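PDB 5YKR: probable aminotransferase from Pseudomonas aeruginosa, which belongs to the class-III aminotransferase family of pyridoxal-phosphate-dependent enzymes and carries its cofactor covalently attached. Local coordinates for residues P227-T230 against M234-P237; H393-R396 against E400-H403; G83-M88 against G383-Y388; A364-T369 against W377-I382. All coordinates share one frame; numbering follows the deposited sequence.

How the interactions relate
Along the chain interaction 1 closes first, then interaction 4, and interaction 2 comes last; interactions 1 and 4 lie between the two ends of interaction 3, which joins residues 83-88 to residues 383-388, and interaction 2 follows it. Interactions 3 and 4 share the hairpin of strands 378-382 and 385-389 in a three-stranded antiparallel sheet, their centres about 15 Å apart. Interaction 1, in the loop after strand 220-225 of the seven-stranded sheet, touches the other three: F228 and M234 reach I382, M234 reaches R385, and V235 meets P395 of interaction 2. The two loops and the hairpin therefore form one continuous packing region between the large sheet and the C-terminal one.

Interaction 1: residues P227-T230 against M234-P237; sequences PFMT and MVPP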
loop_
_atom_site.group_PDB
_atom_site.type_symbol
_atom_site.label_atom_id
_atom_site.label_comp_id
_atom_site.label_asym_id
_atom_site.label_seq_id
_atom_site.Cartn_x
_atom_site.Cartn_y
_atom_site.Cartn_z
ATOM N N PRO A 227 -8.032 18.532 -8.082
ATOM C CA PRO A 227 -8.835 19.722 -8.422
ATOM C C PRO A 227 -8.015 20.965 -8.755
ATOM O O PRO A 227 -8.542 21.949 -9.282
ATOM C CB PRO A 227 -9.694 19.904 -7.163
ATOM C CG PRO A 227 -8.835 19.391 -6.047
ATOM C CD PRO A 227 -8.029 18.259 -6.622
ATOM N N PHE A 228 -6.730 20.892 -8.417
ATOM C CA PHE A 228 -5.752 21.967 -8.606
ATOM C C PHE A 228 -4.453 21.180 -8.705
ATOM O O PHE A 228 -4.165 20.398 -7.789
ATOM C CB PHE A 228 -5.881 22.880 -7.374
ATOM C CG PHE A 228 -5.074 24.142 -7.401
ATOM C CD1 PHE A 228 -3.699 24.146 -7.399
ATOM C CD2 PHE A 228 -5.744 25.354 -7.283
ATOM C CE1 PHE A 228 -3.002 25.343 -7.387
ATOM C CE2 PHE A 228 -5.076 26.553 -7.284
ATOM C CZ PHE A 228 -3.702 26.534 -7.322
ATOM N N MET A 229 -3.756 21.234 -9.852
ATOM C CA MET A 229 -2.621 20.324 -10.008
ATOM C C MET A 229 -1.475 20.777 -9.105
ATOM O O MET A 229 -1.206 21.982 -8.990
ATOM C CB MET A 229 -2.161 20.217 -11.465
ATOM C CG MET A 229 -3.276 19.876 -12.406
ATOM S SD MET A 229 -2.754 19.667 -14.145
ATOM C CE MET A 229 -1.758 18.169 -14.064
ATOM N N THR A 230 -0.787 19.834 -8.490
ATOM C CA THR A 230 0.290 20.133 -7.543
ATOM C C THR A 230 1.564 19.386 -7.787
ATOM O O THR A 230 2.529 19.564 -7.053
ATOM C CB THR A 230 -0.137 19.846 -6.088
ATOM O OG1 THR A 230 -0.327 18.442 -5.915
ATOM C CG2 THR A 230 -1.410 20.623 -5.727
ATOM N N MET A 234 2.373 24.150 -9.474
ATOM C CA MET A 234 0.937 24.299 -9.277
ATOM C C MET A 234 0.224 24.834 -10.490
ATOM O O MET A 234 0.624 25.833 -11.033
ATOM C CB MET A 234 0.669 25.219 -8.099
ATOM C CG MET A 234 0.993 24.568 -6.789
ATOM S SD MET A 234 0.769 25.736 -5.397
ATOM C CE MET A 234 1.118 24.587 -4.117
ATOM N N VAL A 235 -0.834 24.152 -10.906
ATOM C CA VAL A 235 -1.655 24.568 -12.045
ATOM C C VAL A 235 -3.071 24.814 -11.548
ATOM O O VAL A 235 -3.853 23.863 -11.283
ATOM C CB VAL A 235 -1.667 23.536 -13.200
ATOM C CG1 VAL A 235 -2.412 24.145 -14.392
ATOM C CG2 VAL A 235 -0.245 23.078 -13.548
ATOM N N PRO A 236 -3.432 26.084 -11.375
ATOM C CA PRO A 236 -4.796 26.339 -10.949
ATOM C C PRO A 236 -5.836 26.027 -12.009
ATOM O O PRO A 236 -5.555 26.155 -13.216
ATOM C CB PRO A 236 -4.797 27.878 -10.720
ATOM C CG PRO A 236 -3.386 28.270 -10.651
ATOM C CD PRO A 236 -2.636 27.309 -11.494
ATOM N N PRO A 237 -7.028 25.608 -11.618
ATOM C CA PRO A 237 -8.130 25.495 -12.561
ATOM C C PRO A 237 -8.549 26.893 -13.049
ATOM O O PRO A 237 -8.581 27.851 -12.275
ATOM C CB PRO A 237 -9.212 24.797 -11.730
ATOM C CG PRO A 237 -8.966 25.265 -10.340
ATOM C CD PRO A 237 -7.477 25.426 -10.214
#
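M229 and V235 are joined by two backbone hydrogen bonds, M229 N to V235 O at 3.0 Å and V235 N to M229 O at 2.9 Å, which make them a single antiparallel hydrogen-bonded pair with no regular strand around it. A CA-H...O contact from M234 CA to M229 O (3.2 Å) gives that carbonyl a second, weaker partner.

The aromatic contact belongs to F228. Its CG stands anti to the backbone N (chi1 -174°), which brings the ring over P236. P236 CA sits over one face, 3.8 Å from the ring centroid, in a CH-pi contact; V235 O lies above that face too, nearer the rim. M234 CB meets the ring edge at CE1, and P237 CD comes within 3.4 Å of F228 CD2 from an oblique direction.

Beside the bridge, M229 and V235 run side by side, pointing the same way, with their CB atoms 3.8 Å apart.

A proline has no N-H to leave unpaired, so P236 and P237 can end the pairing at little polar cost and offer C-H groups to the ring. Two ordinary backbone bonds pair the N-H and C=O of both M229 and V235, while apolar surface accounts for the side-chain part of the contact.

Interaction 2: residues H393-R396 against E400-H403; sequences HAPR and EAHH
R396 and E400 face each other with their planes strongly turned, guanidinium and carboxylate standing 71° apart, and the two side chains cross at a slant. The arginine comes to E400 OE2 edge-on: NE and NH2 both donate to this one oxygen, each at 2.7 Å, and OE2 lies within a few degrees of the guanidinium plane. The carboxylate is met on the syn side of OE2 by both nitrogens. A bend at chi3 (-79°) folds the arginine chain back so that its NE edge, not its end, meets the glutamate.

The second carboxylate oxygen has a different task. E400 OE1 accepts from the backbone N of R396 at 2.8 Å, in a nearly straight bond (177°) that arrives from well above the carboxylate plane. Three donors of one residue thus hold both oxygens, which fixes the rotation of the carboxylate and would be expected to stabilise its negative charge. Glutamate is long enough to reach back from the helix to the preceding loop, its chain extended beyond CG.

Beside this polar group P395 turns its ring to A401, the CB atoms 3.7 Å apart; compact apolar residues let loop and helix lie close, and V235 packs on both.

The arrangement belongs to a helix N-terminus. At the start of helix 398-402, N397 OD1 accepts from E400 N, as the side chain of an N-cap residue does, and the E400 carboxylate bonds back to R396 N, one residue ahead of N397, a pattern that resembles a capping box without meeting its definition.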
loop_
_atom_site.group_PDB
_atom_site.type_symbol
_atom_site.label_atom_id
_atom_site.label_comp_id
_atom_site.label_asym_id
_atom_site.label_seq_id
_atom_site.Cartn_x
_atom_site.Cartn_y
_atom_site.Cartn_z
ATOM N N HIS A 393 4.216 33.684 -15.522
ATOM C CA HIS A 393 2.780 33.678 -15.306
ATOM C C HIS A 393 2.352 32.262 -14.886
ATOM O O HIS A 393 3.017 31.301 -15.202
ATOM C CB HIS A 393 2.050 34.062 -16.594
ATOM C CG HIS A 393 2.419 35.422 -17.135
ATOM N ND1 HIS A 393 2.016 36.600 -16.538
ATOM C CD2 HIS A 393 3.137 35.778 -18.223
ATOM C CE1 HIS A 393 2.479 37.626 -17.232
ATOM N NE2 HIS A 393 3.152 37.152 -18.270
ATOM N N ALA A 394 1.235 32.156 -14.180
ATOM C CA ALA A 394 0.702 30.863 -13.849
ATOM C C ALA A 394 0.508 30.025 -15.128
ATOM O O ALA A 394 -0.019 30.518 -16.129
ATOM C CB ALA A 394 -0.627 31.010 -13.126
ATOM N N PRO A 395 0.897 28.757 -15.069
ATOM C CA PRO A 395 0.698 27.883 -16.219
ATOM C C PRO A 395 -0.765 27.614 -16.486
ATOM O O PRO A 395 -1.558 27.489 -15.540
ATOM C CB PRO A 395 1.429 26.595 -15.797
ATOM C CG PRO A 395 1.275 26.558 -14.287
ATOM C CD PRO A 395 1.450 28.027 -13.901
ATOM N N ARG A 396 -1.133 27.490 -17.738
ATOM C CA ARG A 396 -2.520 27.167 -18.101
ATOM C C ARG A 396 -2.775 25.655 -17.975
ATOM O O ARG A 396 -3.895 25.252 -17.886
ATOM C CB ARG A 396 -2.813 27.589 -19.546
ATOM C CG ARG A 396 -2.899 29.098 -19.707
ATOM C CD ARG A 396 -3.136 29.443 -21.160
ATOM N NE ARG A 396 -1.852 29.327 -21.839
ATOM C CZ ARG A 396 -1.271 30.282 -22.572
ATOM N NH1 ARG A 396 -1.875 31.448 -22.819
ATOM N NH2 ARG A 396 -0.076 30.044 -23.094
ATOM N N GLU A 400 2.644 23.140 -19.982
ATOM C CA GLU A 400 3.331 24.442 -19.849
ATOM C C GLU A 400 4.222 24.463 -18.637
ATOM O O GLU A 400 5.383 24.889 -18.646
ATOM C CB GLU A 400 2.338 25.581 -19.713
ATOM C CG GLU A 400 1.698 26.018 -20.982
ATOM C CD GLU A 400 0.869 27.291 -20.863
ATOM O OE1 GLU A 400 0.806 27.930 -19.770
ATOM O OE2 GLU A 400 0.280 27.638 -21.896
ATOM N N ALA A 401 3.642 24.009 -17.549
ATOM C CA ALA A 401 4.334 23.988 -16.275
ATOM C C ALA A 401 5.600 23.186 -16.309
ATOM O O ALA A 401 6.592 23.533 -15.687
ATOM C CB ALA A 401 3.407 23.488 -15.196
ATOM N N HIS A 402 5.546 22.035 -17.002
ATOM C CA HIS A 402 6.702 21.128 -17.061
ATOM C C HIS A 402 7.987 21.798 -17.553
ATOM O O HIS A 402 9.090 21.471 -17.090
ATOM C CB HIS A 402 6.363 19.945 -17.943
ATOM C CG HIS A 402 7.387 18.861 -17.955
ATOM N ND1 HIS A 402 7.359 17.784 -17.097
ATOM C CD2 HIS A 402 8.426 18.662 -18.785
ATOM C CE1 HIS A 402 8.364 16.975 -17.387
ATOM N NE2 HIS A 402 9.043 17.503 -18.390
ATOM N N HIS A 403 7.844 22.756 -18.462
ATOM C CA HIS A 403 9.034 23.479 -18.991
ATOM C C HIS A 403 9.692 24.408 -17.995
ATOM O O HIS A 403 10.869 24.826 -18.182
ATOM C CB HIS A 403 8.643 24.324 -20.184
ATOM C CG HIS A 403 8.196 23.514 -21.343
ATOM N ND1 HIS A 403 9.097 22.833 -22.140
ATOM C CD2 HIS A 403 6.972 23.295 -21.881
ATOM C CE1 HIS A 403 8.435 22.193 -23.094
ATOM N NE2 HIS A 403 7.152 22.483 -22.980
#

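Interaction 3: residues G83-M88 against G383-Y388; sequences GDSGAM and GARVEY
S85 and R385 touch although their CA atoms are 9.6 Å apart, because S85 projects from two overlapping turns, type I' from G83 to G86 and type I from S85 to M88, toward the strand that R385 begins. The first turn places D84 and S85 at positive phi, and within it G86 N bonds to G83 O at 3.0 Å. A side chain on G86 would crowd that same carbonyl oxygen, so glycine suits the place.

R385 spans the gap with its chain fully stretched from CG to NE, CG lying anti to the backbone N (chi1 -171°). At its end NH1 donates to S85 OG at 2.8 Å, nearly straight (167°) and with the oxygen in the guanidinium plane. Serine is short, and its hydroxyl can accept this hydrogen bond and still bond to water.

In the class-III aminotransferase fold the contact ties a loop following strand 76-79 to the middle strand of the three-stranded antiparallel sheet, 385-389, across almost 300 residues. M430 of strand 430-432 packs against both side chains, and T328 of the second subunit packs on D84.

Water 1 lies at the guanidinium edge as well and closes a ring of polar atoms. It accepts from R385 NH2 at 2.9 Å, donates to D84 OD1 at 2.7 Å and bonds to S85 OG at 2.8 Å. Aspartate and arginine are therefore linked through water, with D84 OD1 and R385 NH2 5.2 Å apart, and their opposite charges would probably still attract. D84 OD1 also bonds to T425 OG1.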
loop_
_atom_site.group_PDB
_atom_site.type_symbol
_atom_site.label_atom_id
_atom_site.label_comp_id
_atom_site.label_asym_id
_atom_site.label_seq_id
_atom_site.Cartn_x
_atom_site.Cartn_y
_atom_site.Cartn_z
ATOM N N GLY A 83 7.706 15.129 5.507
ATOM C CA GLY A 83 7.520 13.765 4.984
ATOM C C GLY A 83 6.946 13.749 3.580
ATOM O O GLY A 83 6.250 12.835 3.184
ATOM N N ASP A 84 7.291 14.753 2.794
ATOM C CA ASP A 84 6.658 14.983 1.482
ATOM C C ASP A 84 5.152 14.976 1.598
ATOM O O ASP A 84 4.456 14.292 0.843
ATOM C CB ASP A 84 7.176 13.994 0.428
ATOM C CG ASP A 84 6.781 14.373 -0.951
ATOM O OD1 ASP A 84 6.918 15.610 -1.285
ATOM O OD2 ASP A 84 6.411 13.472 -1.727
ATOM N N SER A 85 4.669 15.703 2.622
ATOM C CA SER A 85 3.249 15.830 2.947
ATOM C C SER A 85 2.664 14.658 3.779
ATOM O O SER A 85 1.571 14.791 4.301
ATOM C CB SER A 85 2.399 16.185 1.712
ATOM O OG SER A 85 3.012 17.266 1.050
ATOM N N GLY A 86 3.412 13.543 3.947
ATOM C CA GLY A 86 2.956 12.444 4.812
ATOM C C GLY A 86 2.782 12.866 6.283
ATOM O O GLY A 86 2.031 12.276 7.045
ATOM N N ALA A 87 3.520 13.879 6.671
ATOM C CA ALA A 87 3.442 14.490 8.001
ATOM C C ALA A 87 2.903 15.931 7.955
ATOM O O ALA A 87 3.359 16.809 8.684
ATOM C CB ALA A 87 4.813 14.440 8.709
ATOM N N MET A 88 1.949 16.176 7.073
ATOM C CA MET A 88 1.403 17.503 6.835
ATOM C C MET A 88 1.013 18.283 8.086
ATOM O O MET A 88 1.150 19.529 8.106
ATOM C CB MET A 88 0.161 17.376 5.923
ATOM C CG MET A 88 -0.628 18.651 5.784
ATOM S SD MET A 88 -1.903 18.452 4.557
ATOM C CE MET A 88 -2.661 20.024 4.767
ATOM N N GLY A 383 -4.041 27.311 0.262
ATOM C CA GLY A 383 -4.129 27.099 1.692
ATOM C C GLY A 383 -2.771 27.080 2.373
ATOM O O GLY A 383 -2.068 28.083 2.372
ATOM N N ALA A 384 -2.413 25.934 2.941
ATOM C CA ALA A 384 -1.170 25.734 3.662
ATOM C C ALA A 384 0.046 25.455 2.793
ATOM O O ALA A 384 1.168 25.335 3.325
ATOM C CB ALA A 384 -1.334 24.605 4.653
ATOM N N ARG A 385 -0.143 25.310 1.464
ATOM C CA ARG A 385 0.905 24.818 0.584
ATOM C C ARG A 385 1.286 25.912 -0.422
ATOM O O ARG A 385 0.399 26.477 -1.058
ATOM C CB ARG A 385 0.367 23.557 -0.147
ATOM C CG ARG A 385 1.362 22.773 -0.957
ATOM C CD ARG A 385 0.659 21.654 -1.708
ATOM N NE ARG A 385 1.671 20.807 -2.329
ATOM C CZ ARG A 385 2.271 19.749 -1.725
ATOM N NH1 ARG A 385 1.922 19.357 -0.507
ATOM N NH2 ARG A 385 3.273 19.156 -2.325
ATOM N N VAL A 386 2.594 26.214 -0.523
ATOM C CA VAL A 386 3.089 27.331 -1.348
ATOM C C VAL A 386 4.168 26.805 -2.308
ATOM O O VAL A 386 5.087 26.104 -1.866
ATOM C CB VAL A 386 3.743 28.404 -0.437
ATOM C CG1 VAL A 386 4.329 29.574 -1.226
ATOM C CG2 VAL A 386 2.708 28.919 0.578
ATOM N N GLU A 387 4.067 27.152 -3.603
ATOM C CA GLU A 387 5.092 26.675 -4.554
ATOM C C GLU A 387 5.352 27.720 -5.613
ATOM O O GLU A 387 4.415 28.307 -6.144
ATOM C CB GLU A 387 4.622 25.359 -5.193
ATOM C CG GLU A 387 5.602 24.736 -6.181
ATOM C CD GLU A 387 5.478 23.223 -6.311
ATOM O OE1 GLU A 387 4.448 22.668 -5.826
ATOM O OE2 GLU A 387 6.385 22.600 -6.951
ATOM N N TYR A 388 6.629 27.840 -5.972
ATOM C CA TYR A 388 7.018 28.690 -7.081
ATOM C C TYR A 388 7.443 27.850 -8.325
ATOM O O TYR A 388 7.715 26.628 -8.235
ATOM C CB TYR A 388 8.075 29.702 -6.689
ATOM C CG TYR A 388 9.254 29.151 -5.947
ATOM C CD1 TYR A 388 10.414 28.716 -6.636
ATOM C CD2 TYR A 388 9.258 29.081 -4.560
ATOM C CE1 TYR A 388 11.485 28.192 -5.946
ATOM C CE2 TYR A 388 10.359 28.592 -3.870
ATOM C CZ TYR A 388 11.473 28.192 -4.570
ATOM O OH TYR A 388 12.571 27.679 -3.957
HETATM O O HOH W 1 4.438 16.749 -1.260
#

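Interaction 4: residues A364-T369 against W377-I382; sequences AGVRAT and WHVTRI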
loop_
_atom_site.group_PDB
_atom_site.type_symbol
_atom_site.label_atom_id
_atom_site.label_comp_id
_atom_site.label_asym_id
_atom_site.label_seq_id
_atom_site.Cartn_x
_atom_site.Cartn_y
_atom_site.Cartn_z
ATOM N N ALA A 364 3.957 35.641 0.583
ATOM C CA ALA A 364 4.221 37.082 0.413
ATOM C C ALA A 364 5.724 37.359 0.373
ATOM O O ALA A 364 6.184 38.180 -0.441
ATOM C CB ALA A 364 3.529 37.861 1.513
ATOM N N GLY A 365 6.488 36.690 1.234
ATOM C CA GLY A 365 7.938 36.837 1.238
ATOM C C GLY A 365 8.599 36.365 -0.068
ATOM O O GLY A 365 9.426 37.055 -0.632
ATOM N N VAL A 366 8.212 35.177 -0.530
ATOM C CA VAL A 366 8.728 34.690 -1.804
ATOM C C VAL A 366 8.405 35.701 -2.913
ATOM O O VAL A 366 9.251 36.067 -3.734
ATOM C CB VAL A 366 8.203 33.290 -2.125
ATOM C CG1 VAL A 366 8.627 32.850 -3.520
ATOM C CG2 VAL A 366 8.747 32.267 -1.134
ATOM N N ARG A 367 7.162 36.132 -2.957
ATOM C CA ARG A 367 6.739 37.029 -4.036
ATOM C C ARG A 367 7.544 38.328 -4.021
ATOM O O ARG A 367 7.976 38.795 -5.076
ATOM C CB ARG A 367 5.233 37.321 -4.004
ATOM C CG ARG A 367 4.792 38.003 -5.294
ATOM C CD ARG A 367 3.290 38.091 -5.423
ATOM N NE ARG A 367 2.669 36.774 -5.627
ATOM C CZ ARG A 367 1.824 36.188 -4.785
ATOM N NH1 ARG A 367 1.440 36.799 -3.677
ATOM N NH2 ARG A 367 1.380 34.986 -5.056
ATOM N N ALA A 368 7.783 38.872 -2.829
ATOM C CA ALA A 368 8.568 40.099 -2.715
ATOM C C ALA A 368 9.980 39.897 -3.234
ATOM O O ALA A 368 10.519 40.744 -3.921
ATOM C CB ALA A 368 8.562 40.581 -1.289
ATOM N N THR A 369 10.576 38.761 -2.939
ATOM C CA THR A 369 11.937 38.430 -3.437
ATOM C C THR A 369 11.964 38.296 -4.965
ATOM O O THR A 369 12.836 38.840 -5.603
ATOM C CB THR A 369 12.437 37.144 -2.755
ATOM O OG1 THR A 369 12.744 37.445 -1.389
ATOM C CG2 THR A 369 13.631 36.554 -3.434
ATOM N N TRP A 377 9.785 34.434 -12.639
ATOM C CA TRP A 377 9.229 33.318 -11.874
ATOM C C TRP A 377 7.939 33.817 -11.200
ATOM O O TRP A 377 7.678 35.025 -11.130
ATOM C CB TRP A 377 10.176 32.904 -10.747
ATOM C CG TRP A 377 11.561 32.404 -11.098
ATOM C CD1 TRP A 377 12.176 32.422 -12.316
ATOM C CD2 TRP A 377 12.512 31.846 -10.194
ATOM N NE1 TRP A 377 13.424 31.883 -12.224
ATOM C CE2 TRP A 377 13.660 31.530 -10.924
ATOM C CE3 TRP A 377 12.483 31.531 -8.828
ATOM C CZ2 TRP A 377 14.765 30.931 -10.343
ATOM C CZ3 TRP A 377 13.571 30.942 -8.266
ATOM C CH2 TRP A 377 14.712 30.657 -9.021
ATOM N N HIS A 378 7.137 32.874 -10.677
ATOM C CA HIS A 378 5.956 33.284 -9.899
ATOM C C HIS A 378 5.742 32.280 -8.782
ATOM O O HIS A 378 6.281 31.172 -8.833
ATOM C CB HIS A 378 4.675 33.418 -10.743
ATOM C CG HIS A 378 4.146 32.118 -11.238
ATOM N ND1 HIS A 378 4.687 31.454 -12.313
ATOM C CD2 HIS A 378 3.186 31.321 -10.726
ATOM C CE1 HIS A 378 4.065 30.285 -12.441
ATOM N NE2 HIS A 378 3.133 30.193 -11.501
ATOM N N VAL A 379 4.938 32.691 -7.822
ATOM C CA VAL A 379 4.570 31.855 -6.699
ATOM C C VAL A 379 3.069 31.783 -6.550
ATOM O O VAL A 379 2.355 32.762 -6.770
ATOM C CB VAL A 379 5.278 32.325 -5.386
ATOM C CG1 VAL A 379 4.822 33.719 -4.885
ATOM C CG2 VAL A 379 5.102 31.329 -4.255
ATOM N N THR A 380 2.615 30.580 -6.131
ATOM C CA THR A 380 1.200 30.257 -5.939
ATOM C C THR A 380 0.980 29.614 -4.570
ATOM O O THR A 380 1.839 28.909 -4.086
ATOM C CB THR A 380 0.730 29.294 -7.046
ATOM O OG1 THR A 380 0.932 29.938 -8.317
ATOM C CG2 THR A 380 -0.728 28.921 -6.923
ATOM N N ARG A 381 -0.186 29.856 -3.961
ATOM C CA ARG A 381 -0.548 29.240 -2.671
ATOM C C ARG A 381 -1.940 28.617 -2.776
ATOM O O ARG A 381 -2.876 29.192 -3.357
ATOM C CB ARG A 381 -0.511 30.280 -1.545
ATOM C CG ARG A 381 -0.947 29.709 -0.189
ATOM C CD ARG A 381 -0.715 30.668 0.946
ATOM N NE ARG A 381 -1.659 31.780 0.906
ATOM C CZ ARG A 381 -2.854 31.780 1.470
ATOM N NH1 ARG A 381 -3.314 30.699 2.134
ATOM N NH2 ARG A 381 -3.606 32.882 1.392
ATOM N N ILE A 382 -2.067 27.409 -2.225
ATOM C CA ILE A 382 -3.355 26.773 -1.983
ATOM C C ILE A 382 -3.399 26.424 -0.504
ATOM O O ILE A 382 -2.817 25.431 -0.049
ATOM C CB ILE A 382 -3.642 25.547 -2.879
ATOM C CG1 ILE A 382 -2.469 24.640 -3.052
ATOM C CG2 ILE A 382 -4.140 26.047 -4.192
ATOM C CD1 ILE A 382 -2.922 23.283 -3.559
HETATM O O HOH W 2 4.072 35.528 -8.049
#
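The guanidinium of R367 carries a methyl group of V379 on one face and a water at its edge. CG1 of the valine lies over the plane, 3.7 Å from R367 NH2, and also reaches R367 CB at 3.7 Å, so the arginine touches it at both ends of its side chain. Water 2 sits in the guanidinium plane, where it accepts from R367 NE at 3.1 Å and from V379 N at 3.0 Å.

A direct bond completes the grip: R367 NH2 donates to V379 O at 3.0 Å, bent to 147° and approaching from above the carbonyl plane. Directly and through water, one arginine thus serves both the N-H and the C=O of V379, the polar backbone groups that this strand turns outward at the edge of its sheet. The bend at chi3 (-69°) brings the guanidinium over V379, and E363 OE2 holds its NH2 in a salt bridge, which should steady the group over the valine. Arginine fits here because CB and the guanidinium face both rest on V379 CG1, while NH2 bonds to the carbonyl.

V379 itself points at the helix, with CG1 in the crowded position between backbone N and carbonyl carbon (chi1 66°), turned to R367; its CB and CG2 meet V366 CG1 at 3.9 Å. Branched valines give this close, apolar seat between helix and strand.

Helix 349-372 thus lies against outer strand 378-382, which follows it in the chain. V386 and Y388 of neighbouring strand 385-389 pack on V379, Y388 also touches V366, and H445 and L449 of helix 439-456 bear on V366, so this valine, on helix 349-372, is packed against both helix 439-456 and the sheet.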